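Local structure of sterol regulatory element-binding protein cleavage-activating protein (Schizosaccharomyces pombe, 4YHC) at residues Glu134-Leu140 with Val151-Glu157; Glu222-Asp226 with Leu238-Gly243; Gly361-Gly366 with Val412-Ser418. The protein acts as an escort required for processing of sre1 when sterol or oxygen is low, the chain described here being its WD40 domain. The protein carries 9 engineered substitutions. Numbering follows the deposited sequence.

The three contacts illustrate how a beta-propeller repeats one plan, a small antiparallel sheet, around a closed ring. Along the chain they follow in series, each in a different blade. Interaction 1 pairs the second and third strands of one blade, and interaction 3 pairs the corresponding strands of a much later blade; these two lie on opposite sides of the chain's centre, their own centres about 38 Å apart. Interaction 2, at the entry to an intervening blade, lies about 36 Å from interaction 1 and about 26 Å from interaction 3, centre to centre. With nearest atoms at least about 16 Å apart, none touches another. All fall within the region that, by similarity, interacts with sre1.

Interaction 1 of 3, residues Glu134-Leu140 with Val151-Glu157; sequences EWKNFEL and VFSLTIE
An antiparallel strand pair in the middle of a propeller blade makes this contact: Glu134-Leu140 runs into strand 136-144 and Val151-Glu157 comes out of strand 148-156, the two arms of one beta hairpin. Both are extended, with phi from -95° to -136° and psi from 116° to 155° across 136-140 and 151-156. The local axes approach to 4.6 Å at an angle of 158°. Lys136 faces Ile156, Phe138 faces Leu154 and Leu140 faces Phe152 as hydrogen-bonded pairs, each joined by two N-to-O bonds of 2.8 or 2.9 Å; Asn137-Thr155 and Glu139-Ser153 are the non-hydrogen-bonded pairs between them. This is the central ladder of the four-stranded WD40 blade, in the repeat predicted as WD 3, with strand 121-127 flanking one side and strand 161-170 the other. The face carrying Phe138, Leu140, Phe152, Leu154 and Ile156 is apolar apart from Lys136, whose end leads away from the partner strand. Phe138 (chi1 m) brings CE2 to 4.0 Å from CD1 of Ile156 (m), and its CB sits 4.3 Å from CB of Leu154 (t); CB of Leu140 lies 4.2 Å from CB of Phe152. Trp125 meets the Phe138 ring edge-to-face, while Phe92 and Tyr88 of the preceding blade pack on Leu140 and Ile156. The opposite face is polar: Asn137, chi1 t, sends ND2 to OG1 of Thr155 in a weak 3.1 Å hydrogen bond. At the open end, CB of Trp135 comes within 4.1 Å of CG of Glu157.

Interaction 2 of 3, residues Glu222-Asp226 with Leu238-Gly243; sequences ETKKD and LARDSG
A single carboxylate, that of Glu222, gathers four donors at the turn following strand 235-239. Glu222 OE1 accepts from N of Asp241 at 3.1 Å and from N of Ser242 at 3.0 Å, and forms a salt bridge with NH1 of Arg240 at 2.9 Å, while OE2 takes a very short 2.3 Å hydrogen bond from OG of Ser242. Chi1 m and chi2 t carry the carboxylate there. Glu222-Lys224 is extended, with psi of 131° to 140°, and runs antiparallel to Leu238-Asp241, with Lys224 CA 4.3 Å from Arg240 CA. A classic beta bulge follows: Lys225 (phi/psi -114°/-27°) and Asp226 both face Ala239, whose O receives Lys225 N at 2.8 Å and, weakly, Asp226 N at 3.4 Å; Ala239 N returns a 2.9 Å bond to Asp226 O. The bulge thus opens the innermost strand of a propeller blade, 226-230, against the second, 235-239. Across the turn Arg240 N bonds Gly243 O at 2.9 Å; Gly243 has phi/psi 162°/-167°, where a CB would jam against the preceding carbonyl. Beside the bulge, NZ of Lys225 meets OD1 of Asp241 in a 2.5 Å salt bridge, and CG of Lys224 packs 3.6 Å from CD2 of Leu238. Arg240 also pairs with Asp245, and the carboxylate of Asp226 with Lys177 and N of Phe268, so salt bridges and backbone hydrogen bonds together join this irregular blade entrance.

Interaction 3 of 3, residues Gly361-Gly366 with Val412-Ser418; sequences GLYIFG and VWMYSQS
Gly361, at a positive phi of 72°, offers its O to NE2 of Gln417 at 2.8 Å. Leu362 O then accepts Gln417 N at 2.9 Å and a hydrogen from a water at 2.8 Å; the same water lies 2.7 Å from Ser416 OG and takes Ser418 N at 3.2 Å, bridging Leu362 to Ser416 and Ser418 where strand 406-416 ends. From Tyr363 the chain is extended and antiparallel to strand 406-416, the local axes 4.6 Å apart at 167°. Tyr363, in a non-hydrogen-bonded pair with Ser416, brings CD1 to 3.6 Å from CE of Met414. Ile364 pairs with Tyr415 through two 2.8 Å bonds, N to O each way, and its m, t side chain sets CG2 3.8 Å from CZ3 of Trp413 and CD1 3.8 Å from CD2 of Tyr415. Phe365 (m) lays CD1 3.6 Å from CB of Met414 (p). Gly366 exchanges two 2.9 Å N-to-O bonds with Trp413, whose indole, chi1 p, folds over it in a CH-pi contact, 3.8 Å from Gly366 CA to the five-membered ring's centroid. A CB here would clash with CZ2. These are the second and third strands of a WD40 propeller blade, flanked by 354-357 and 421-432; Val460 and Tyr462 of strand 456-462 pack on Phe365, and Tyr462 also on Met414, whereas Tyr301 and Tyr303 of strand 299-304 approach Ile364 and Gln417, placing the pair between two other sheets.

Interaction 1 of 3, residues Glu134-Leu140 with Val151-Glu157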
loop_
_atom_site.group_PDB
_atom_site.type_symbol
_atom_site.label_atom_id
_atom_site.label_comp_id
_atom_site.label_asym_id
_atom_site.label_seq_id
_atom_site.Cartn_x
_atom_site.Cartn_y
_atom_site.Cartn_z
ATOM N N GLU A 134 4.818 24.369 -13.446
ATOM C CA GLU A 134 5.857 24.581 -14.475
ATOM C C GLU A 134 6.878 23.459 -14.585
ATOM O O GLU A 134 7.099 22.899 -15.664
ATOM C CB GLU A 134 6.584 25.908 -14.239
ATOM C CG GLU A 134 5.836 27.071 -14.876
ATOM C CD GLU A 134 6.269 28.429 -14.374
ATOM O OE1 GLU A 134 7.467 28.579 -14.042
ATOM O OE2 GLU A 134 5.406 29.336 -14.339
ATOM N N TRP A 135 7.518 23.151 -13.470
ATOM C CA TRP A 135 8.532 22.115 -13.442
ATOM C C TRP A 135 8.425 21.393 -12.106
ATOM O O TRP A 135 7.912 21.933 -11.125
ATOM C CB TRP A 135 9.939 22.710 -13.637
ATOM C CG TRP A 135 10.261 23.713 -12.599
ATOM C CD1 TRP A 135 9.775 24.992 -12.514
ATOM C CD2 TRP A 135 11.095 23.523 -11.448
ATOM N NE1 TRP A 135 10.276 25.616 -11.395
ATOM C CE2 TRP A 135 11.084 24.737 -10.718
ATOM C CE3 TRP A 135 11.857 22.453 -10.966
ATOM C CZ2 TRP A 135 11.810 24.908 -9.533
ATOM C CZ3 TRP A 135 12.574 22.622 -9.784
ATOM C CH2 TRP A 135 12.545 23.842 -9.084
ATOM N N LYS A 136 8.893 20.163 -12.083
ATOM C CA LYS A 136 8.935 19.386 -10.848
ATOM C C LYS A 136 10.268 18.669 -10.717
ATOM O O LYS A 136 10.809 18.124 -11.697
ATOM C CB LYS A 136 7.875 18.298 -10.856
ATOM C CG LYS A 136 6.478 18.748 -11.179
ATOM C CD LYS A 136 5.548 17.546 -11.149
ATOM C CE LYS A 136 4.133 17.939 -11.532
ATOM N NZ LYS A 136 3.742 19.332 -11.137
ATOM N N ASN A 137 10.741 18.586 -9.491
ATOM C CA ASN A 137 11.879 17.775 -9.171
ATOM C C ASN A 137 11.519 16.595 -8.275
ATOM O O ASN A 137 10.672 16.736 -7.408
ATOM C CB ASN A 137 12.877 18.636 -8.440
ATOM C CG ASN A 137 14.182 17.938 -8.309
ATOM O OD1 ASN A 137 14.661 17.678 -7.204
ATOM N ND2 ASN A 137 14.729 17.544 -9.443
ATOM N N PHE A 138 12.134 15.444 -8.515
ATOM C CA PHE A 138 11.890 14.232 -7.744
ATOM C C PHE A 138 13.208 13.587 -7.448
ATOM O O PHE A 138 14.158 13.758 -8.197
ATOM C CB PHE A 138 11.049 13.187 -8.508
ATOM C CG PHE A 138 9.656 13.626 -8.846
ATOM C CD1 PHE A 138 8.614 13.548 -7.897
ATOM C CD2 PHE A 138 9.378 14.163 -10.079
ATOM C CE1 PHE A 138 7.334 13.939 -8.218
ATOM C CE2 PHE A 138 8.081 14.564 -10.401
ATOM C CZ PHE A 138 7.070 14.467 -9.478
ATOM N N GLU A 139 13.237 12.804 -6.367
ATOM C CA GLU A 139 14.230 11.761 -6.215
ATOM C C GLU A 139 13.653 10.389 -6.490
ATOM O O GLU A 139 12.612 10.031 -5.954
ATOM C CB GLU A 139 14.842 11.865 -4.842
ATOM C CG GLU A 139 15.618 13.169 -4.718
ATOM C CD GLU A 139 16.193 13.381 -3.348
ATOM O OE1 GLU A 139 15.379 13.451 -2.388
ATOM O OE2 GLU A 139 17.456 13.454 -3.258
ATOM N N LEU A 140 14.303 9.648 -7.381
ATOM C CA LEU A 140 13.874 8.336 -7.775
ATOM C C LEU A 140 14.842 7.379 -7.140
ATOM O O LEU A 140 16.054 7.379 -7.492
ATOM C CB LEU A 140 13.920 8.149 -9.294
ATOM C CG LEU A 140 12.810 7.529 -10.102
ATOM C CD1 LEU A 140 13.327 7.080 -11.479
ATOM C CD2 LEU A 140 12.053 6.413 -9.407
ATOM N N VAL A 151 20.215 6.669 -5.848
ATOM C CA VAL A 151 19.259 7.776 -5.917
ATOM C C VAL A 151 19.534 8.745 -7.028
ATOM O O VAL A 151 20.645 9.225 -7.197
ATOM C CB VAL A 151 18.970 8.461 -4.562
ATOM C CG1 VAL A 151 19.772 7.863 -3.424
ATOM C CG2 VAL A 151 18.992 9.961 -4.645
ATOM N N PHE A 152 18.491 8.919 -7.842
ATOM C CA PHE A 152 18.541 9.670 -9.060
ATOM C C PHE A 152 17.788 10.942 -8.858
ATOM O O PHE A 152 16.754 10.976 -8.217
ATOM C CB PHE A 152 17.901 8.930 -10.180
ATOM C CG PHE A 152 18.640 7.695 -10.615
ATOM C CD1 PHE A 152 18.358 6.476 -10.073
ATOM C CD2 PHE A 152 19.549 7.747 -11.672
ATOM C CE1 PHE A 152 19.005 5.327 -10.491
ATOM C CE2 PHE A 152 20.170 6.605 -12.121
ATOM C CZ PHE A 152 19.904 5.390 -11.538
ATOM N N SER A 153 18.337 12.027 -9.374
ATOM C CA SER A 153 17.596 13.289 -9.393
ATOM C C SER A 153 16.937 13.371 -10.748
ATOM O O SER A 153 17.587 13.195 -11.795
ATOM C CB SER A 153 18.514 14.505 -9.191
ATOM O OG SER A 153 17.733 15.673 -9.297
ATOM N N LEU A 154 15.630 13.587 -10.703
ATOM C CA LEU A 154 14.800 13.591 -11.887
ATOM C C LEU A 154 14.122 14.927 -11.950
ATOM O O LEU A 154 13.396 15.286 -11.026
ATOM C CB LEU A 154 13.770 12.452 -11.788
ATOM C CG LEU A 154 12.710 12.348 -12.857
ATOM C CD1 LEU A 154 13.304 12.191 -14.264
ATOM C CD2 LEU A 154 11.800 11.177 -12.511
ATOM N N THR A 155 14.341 15.659 -13.032
ATOM C CA THR A 155 13.595 16.892 -13.257
ATOM C C THR A 155 12.664 16.732 -14.425
ATOM O O THR A 155 13.053 16.257 -15.489
ATOM C CB THR A 155 14.497 18.123 -13.513
ATOM O OG1 THR A 155 15.333 18.330 -12.384
ATOM C CG2 THR A 155 13.647 19.368 -13.641
ATOM N N ILE A 156 11.430 17.171 -14.250
ATOM C CA ILE A 156 10.436 17.040 -15.267
ATOM C C ILE A 156 9.901 18.400 -15.634
ATOM O O ILE A 156 9.594 19.217 -14.764
ATOM C CB ILE A 156 9.295 16.130 -14.791
ATOM C CG1 ILE A 156 9.833 14.709 -14.651
ATOM C CG2 ILE A 156 8.113 16.195 -15.747
ATOM C CD1 ILE A 156 8.755 13.695 -14.290
ATOM N N GLU A 157 9.806 18.626 -16.946
ATOM C CA GLU A 157 9.234 19.844 -17.484
ATOM C C GLU A 157 8.135 19.527 -18.484
ATOM O O GLU A 157 7.780 18.386 -18.701
ATOM C CB GLU A 157 10.330 20.673 -18.132
ATOM C CG GLU A 157 11.347 21.163 -17.133
ATOM C CD GLU A 157 12.250 22.229 -17.700
ATOM O OE1 GLU A 157 13.485 22.052 -17.612
ATOM O OE2 GLU A 157 11.737 23.243 -18.232
#

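Interaction 2 of 3, residues Glu222-Asp226 with Leu238-Gly243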
loop_
_atom_site.group_PDB
_atom_site.type_symbol
_atom_site.label_atom_id
_atom_site.label_comp_id
_atom_site.label_asym_id
_atom_site.label_seq_id
_atom_site.Cartn_x
_atom_site.Cartn_y
_atom_site.Cartn_z
ATOM N N GLU A 222 14.710 -11.738 19.135
ATOM C CA GLU A 222 13.652 -12.060 18.195
ATOM C C GLU A 222 14.132 -11.741 16.792
ATOM O O GLU A 222 14.907 -10.839 16.569
ATOM C CB GLU A 222 12.363 -11.322 18.546
ATOM C CG GLU A 222 11.806 -11.662 19.908
ATOM C CD GLU A 222 10.432 -11.115 20.127
ATOM O OE1 GLU A 222 9.925 -10.319 19.274
ATOM O OE2 GLU A 222 9.826 -11.471 21.154
ATOM N N THR A 223 13.778 -12.613 15.880
ATOM C CA THR A 223 13.872 -12.327 14.459
ATOM C C THR A 223 12.926 -11.128 14.041
ATOM O O THR A 223 11.735 -11.124 14.361
ATOM C CB THR A 223 13.409 -13.532 13.693
ATOM O OG1 THR A 223 14.112 -14.671 14.174
ATOM C CG2 THR A 223 13.646 -13.364 12.151
ATOM N N LYS A 224 13.492 -10.193 13.325
ATOM C CA LYS A 224 12.761 -9.046 12.688
ATOM C C LYS A 224 12.096 -9.551 11.413
ATOM O O LYS A 224 12.704 -10.230 10.594
ATOM C CB LYS A 224 13.733 -7.910 12.403
ATOM C CG LYS A 224 13.951 -7.030 13.617
ATOM C CD LYS A 224 14.432 -7.727 14.907
ATOM C CE LYS A 224 15.955 -7.686 15.108
ATOM N NZ LYS A 224 16.488 -6.280 14.888
ATOM N N LYS A 225 10.828 -9.244 11.245
ATOM C CA LYS A 225 10.032 -9.866 10.182
ATOM C C LYS A 225 9.577 -8.860 9.108
ATOM O O LYS A 225 9.308 -9.255 7.955
ATOM C CB LYS A 225 8.815 -10.538 10.808
ATOM C CG LYS A 225 9.116 -11.696 11.767
ATOM C CD LYS A 225 9.807 -12.810 10.996
ATOM C CE LYS A 225 9.889 -14.164 11.725
ATOM N NZ LYS A 225 8.568 -14.721 12.038
ATOM N N ASP A 226 9.445 -7.582 9.478
ATOM C CA ASP A 226 8.913 -6.617 8.509
ATOM C C ASP A 226 9.050 -5.199 9.070
ATOM O O ASP A 226 9.242 -4.962 10.264
ATOM C CB ASP A 226 7.420 -6.889 8.199
ATOM C CG ASP A 226 7.059 -6.611 6.723
ATOM O OD1 ASP A 226 7.864 -5.913 6.016
ATOM O OD2 ASP A 226 5.950 -7.053 6.282
ATOM N N LEU A 238 8.114 -1.788 13.261
ATOM C CA LEU A 238 9.076 -2.886 13.143
ATOM C C LEU A 238 8.409 -4.150 13.743
ATOM O O LEU A 238 8.167 -4.197 14.901
ATOM C CB LEU A 238 10.332 -2.557 13.919
ATOM C CG LEU A 238 11.634 -3.402 13.737
ATOM C CD1 LEU A 238 11.999 -4.170 14.982
ATOM C CD2 LEU A 238 11.674 -4.393 12.596
ATOM N N ALA A 239 8.067 -5.119 12.924
ATOM C CA ALA A 239 7.418 -6.324 13.318
ATOM C C ALA A 239 8.490 -7.370 13.614
ATOM O O ALA A 239 9.468 -7.471 12.915
ATOM C CB ALA A 239 6.577 -6.852 12.214
ATOM N N ARG A 240 8.303 -8.089 14.703
ATOM C CA ARG A 240 9.273 -9.124 15.149
ATOM C C ARG A 240 8.355 -10.290 15.547
ATOM O O ARG A 240 7.283 -10.480 14.885
ATOM C CB ARG A 240 10.209 -8.596 16.270
ATOM C CG ARG A 240 9.537 -7.812 17.383
ATOM C CD ARG A 240 10.548 -7.212 18.402
ATOM N NE ARG A 240 9.833 -6.353 19.331
ATOM C CZ ARG A 240 8.925 -6.738 20.226
ATOM N NH1 ARG A 240 8.680 -8.027 20.479
ATOM N NH2 ARG A 240 8.237 -5.809 20.891
ATOM N N ASP A 241 8.745 -11.123 16.505
ATOM C CA ASP A 241 8.005 -12.394 16.726
ATOM C C ASP A 241 7.018 -12.375 17.860
ATOM O O ASP A 241 6.165 -13.220 17.903
ATOM C CB ASP A 241 9.004 -13.564 16.832
ATOM C CG ASP A 241 9.265 -14.243 15.437
ATOM O OD1 ASP A 241 8.393 -14.198 14.518
ATOM O OD2 ASP A 241 10.339 -14.783 15.254
ATOM N N SER A 242 7.141 -11.463 18.823
ATOM C CA SER A 242 6.102 -11.293 19.861
ATOM C C SER A 242 5.491 -9.903 19.858
ATOM O O SER A 242 4.785 -9.487 20.803
ATOM C CB SER A 242 6.621 -11.616 21.284
ATOM O OG SER A 242 7.691 -10.752 21.640
ATOM N N GLY A 243 5.675 -9.184 18.759
ATOM C CA GLY A 243 4.999 -7.886 18.612
ATOM C C GLY A 243 5.546 -6.938 17.562
ATOM O O GLY A 243 6.308 -7.340 16.679
#

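Interaction 3 of 3, residues Gly361-Gly366 with Val412-Ser418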
loop_
_atom_site.group_PDB
_atom_site.type_symbol
_atom_site.label_atom_id
_atom_site.label_comp_id
_atom_site.label_asym_id
_atom_site.label_seq_id
_atom_site.Cartn_x
_atom_site.Cartn_y
_atom_site.Cartn_z
ATOM N N GLY A 361 -7.712 1.030 7.278
ATOM C CA GLY A 361 -7.919 -0.120 8.126
ATOM C C GLY A 361 -9.333 -0.326 8.664
ATOM O O GLY A 361 -9.558 -1.150 9.547
ATOM N N LEU A 362 -10.283 0.474 8.234
ATOM C CA LEU A 362 -11.616 0.383 8.800
ATOM C C LEU A 362 -12.503 -0.747 8.221
ATOM O O LEU A 362 -13.436 -1.194 8.898
ATOM C CB LEU A 362 -12.395 1.714 8.645
ATOM C CG LEU A 362 -11.958 2.824 9.591
ATOM C CD1 LEU A 362 -12.853 4.059 9.371
ATOM C CD2 LEU A 362 -12.078 2.353 11.028
ATOM N N TYR A 363 -12.262 -1.147 6.978
ATOM C CA TYR A 363 -13.012 -2.220 6.360
ATOM C C TYR A 363 -12.078 -3.322 5.830
ATOM O O TYR A 363 -10.935 -3.040 5.295
ATOM C CB TYR A 363 -13.778 -1.680 5.196
ATOM C CG TYR A 363 -14.826 -0.663 5.522
ATOM C CD1 TYR A 363 -16.098 -1.053 5.905
ATOM C CD2 TYR A 363 -14.559 0.682 5.455
ATOM C CE1 TYR A 363 -17.069 -0.159 6.278
ATOM C CE2 TYR A 363 -15.545 1.606 5.816
ATOM C CZ TYR A 363 -16.790 1.167 6.219
ATOM O OH TYR A 363 -17.775 2.029 6.523
ATOM N N ILE A 364 -12.533 -4.565 5.976
ATOM C CA ILE A 364 -11.898 -5.690 5.297
ATOM C C ILE A 364 -12.844 -6.176 4.190
ATOM O O ILE A 364 -14.042 -6.326 4.417
ATOM C CB ILE A 364 -11.627 -6.868 6.243
ATOM C CG1 ILE A 364 -10.965 -6.410 7.506
ATOM C CG2 ILE A 364 -10.814 -7.979 5.539
ATOM C CD1 ILE A 364 -11.040 -7.426 8.588
ATOM N N PHE A 365 -12.302 -6.475 3.025
ATOM C CA PHE A 365 -13.084 -7.035 1.936
ATOM C C PHE A 365 -12.452 -8.299 1.490
ATOM O O PHE A 365 -11.228 -8.455 1.537
ATOM C CB PHE A 365 -13.163 -6.082 0.757
ATOM C CG PHE A 365 -13.782 -4.712 1.102
ATOM C CD1 PHE A 365 -15.172 -4.539 1.089
ATOM C CD2 PHE A 365 -12.998 -3.634 1.410
ATOM C CE1 PHE A 365 -15.771 -3.304 1.381
ATOM C CE2 PHE A 365 -13.593 -2.379 1.709
ATOM C CZ PHE A 365 -14.971 -2.219 1.713
ATOM N N GLY A 366 -13.272 -9.184 0.962
ATOM C CA GLY A 366 -12.759 -10.416 0.470
ATOM C C GLY A 366 -13.590 -11.071 -0.581
ATOM O O GLY A 366 -14.759 -10.737 -0.722
ATOM N N VAL A 412 -18.631 -12.627 -2.175
ATOM C CA VAL A 412 -18.005 -11.306 -1.945
ATOM C C VAL A 412 -18.394 -10.822 -0.595
ATOM O O VAL A 412 -19.594 -10.770 -0.250
ATOM C CB VAL A 412 -18.480 -10.297 -2.958
ATOM C CG1 VAL A 412 -17.569 -9.083 -2.969
ATOM C CG2 VAL A 412 -18.502 -10.950 -4.300
ATOM N N TRP A 413 -17.431 -10.467 0.238
ATOM C CA TRP A 413 -17.819 -10.100 1.582
ATOM C C TRP A 413 -17.076 -8.898 2.119
ATOM O O TRP A 413 -16.018 -8.521 1.617
ATOM C CB TRP A 413 -17.656 -11.292 2.552
ATOM C CG TRP A 413 -16.269 -11.927 2.573
ATOM C CD1 TRP A 413 -15.864 -12.969 1.906
ATOM C CD2 TRP A 413 -15.160 -11.499 3.381
ATOM N NE1 TRP A 413 -14.533 -13.249 2.204
ATOM C CE2 TRP A 413 -14.095 -12.362 3.126
ATOM C CE3 TRP A 413 -14.983 -10.487 4.285
ATOM C CZ2 TRP A 413 -12.820 -12.207 3.736
ATOM C CZ3 TRP A 413 -13.735 -10.312 4.863
ATOM C CH2 TRP A 413 -12.675 -11.206 4.603
ATOM N N MET A 414 -17.624 -8.334 3.192
ATOM C CA MET A 414 -16.985 -7.236 3.872
ATOM C C MET A 414 -17.140 -7.356 5.330
ATOM O O MET A 414 -18.078 -7.962 5.806
ATOM C CB MET A 414 -17.589 -5.921 3.405
ATOM C CG MET A 414 -19.103 -5.775 3.586
ATOM S SD MET A 414 -19.708 -4.007 3.569
ATOM C CE MET A 414 -18.846 -3.228 4.909
ATOM N N TYR A 415 -16.213 -6.767 6.057
ATOM C CA TYR A 415 -16.279 -6.669 7.477
ATOM C C TYR A 415 -15.958 -5.217 7.887
ATOM O O TYR A 415 -14.883 -4.677 7.546
ATOM C CB TYR A 415 -15.285 -7.636 8.134
ATOM C CG TYR A 415 -15.354 -7.651 9.663
ATOM C CD1 TYR A 415 -16.465 -8.219 10.320
ATOM C CD2 TYR A 415 -14.334 -7.112 10.426
ATOM C CE1 TYR A 415 -16.551 -8.224 11.717
ATOM C CE2 TYR A 415 -14.415 -7.088 11.801
ATOM C CZ TYR A 415 -15.512 -7.662 12.444
ATOM O OH TYR A 415 -15.550 -7.624 13.807
ATOM N N SER A 416 -16.880 -4.596 8.634
ATOM C CA SER A 416 -16.668 -3.259 9.169
ATOM C C SER A 416 -16.067 -3.415 10.548
ATOM O O SER A 416 -16.770 -3.896 11.474
ATOM C CB SER A 416 -18.006 -2.521 9.250
ATOM O OG SER A 416 -17.819 -1.279 9.907
ATOM N N GLN A 417 -14.773 -3.071 10.690
ATOM C CA GLN A 417 -14.052 -3.355 11.907
ATOM C C GLN A 417 -14.593 -2.533 13.063
ATOM O O GLN A 417 -14.485 -2.987 14.212
ATOM C CB GLN A 417 -12.561 -3.061 11.794
ATOM C CG GLN A 417 -11.882 -3.708 10.611
ATOM C CD GLN A 417 -10.541 -4.330 10.890
ATOM O OE1 GLN A 417 -10.462 -5.239 11.699
ATOM N NE2 GLN A 417 -9.477 -3.937 10.097
ATOM N N SER A 418 -15.160 -1.358 12.806
ATOM C CA SER A 418 -15.568 -0.522 13.928
ATOM C C SER A 418 -16.994 -0.854 14.413
ATOM O O SER A 418 -17.275 -0.735 15.580
ATOM C CB SER A 418 -15.486 0.964 13.601
ATOM O OG SER A 418 -16.509 1.317 12.674
HETATM O O HOH W 1 -15.540 0.224 10.019
#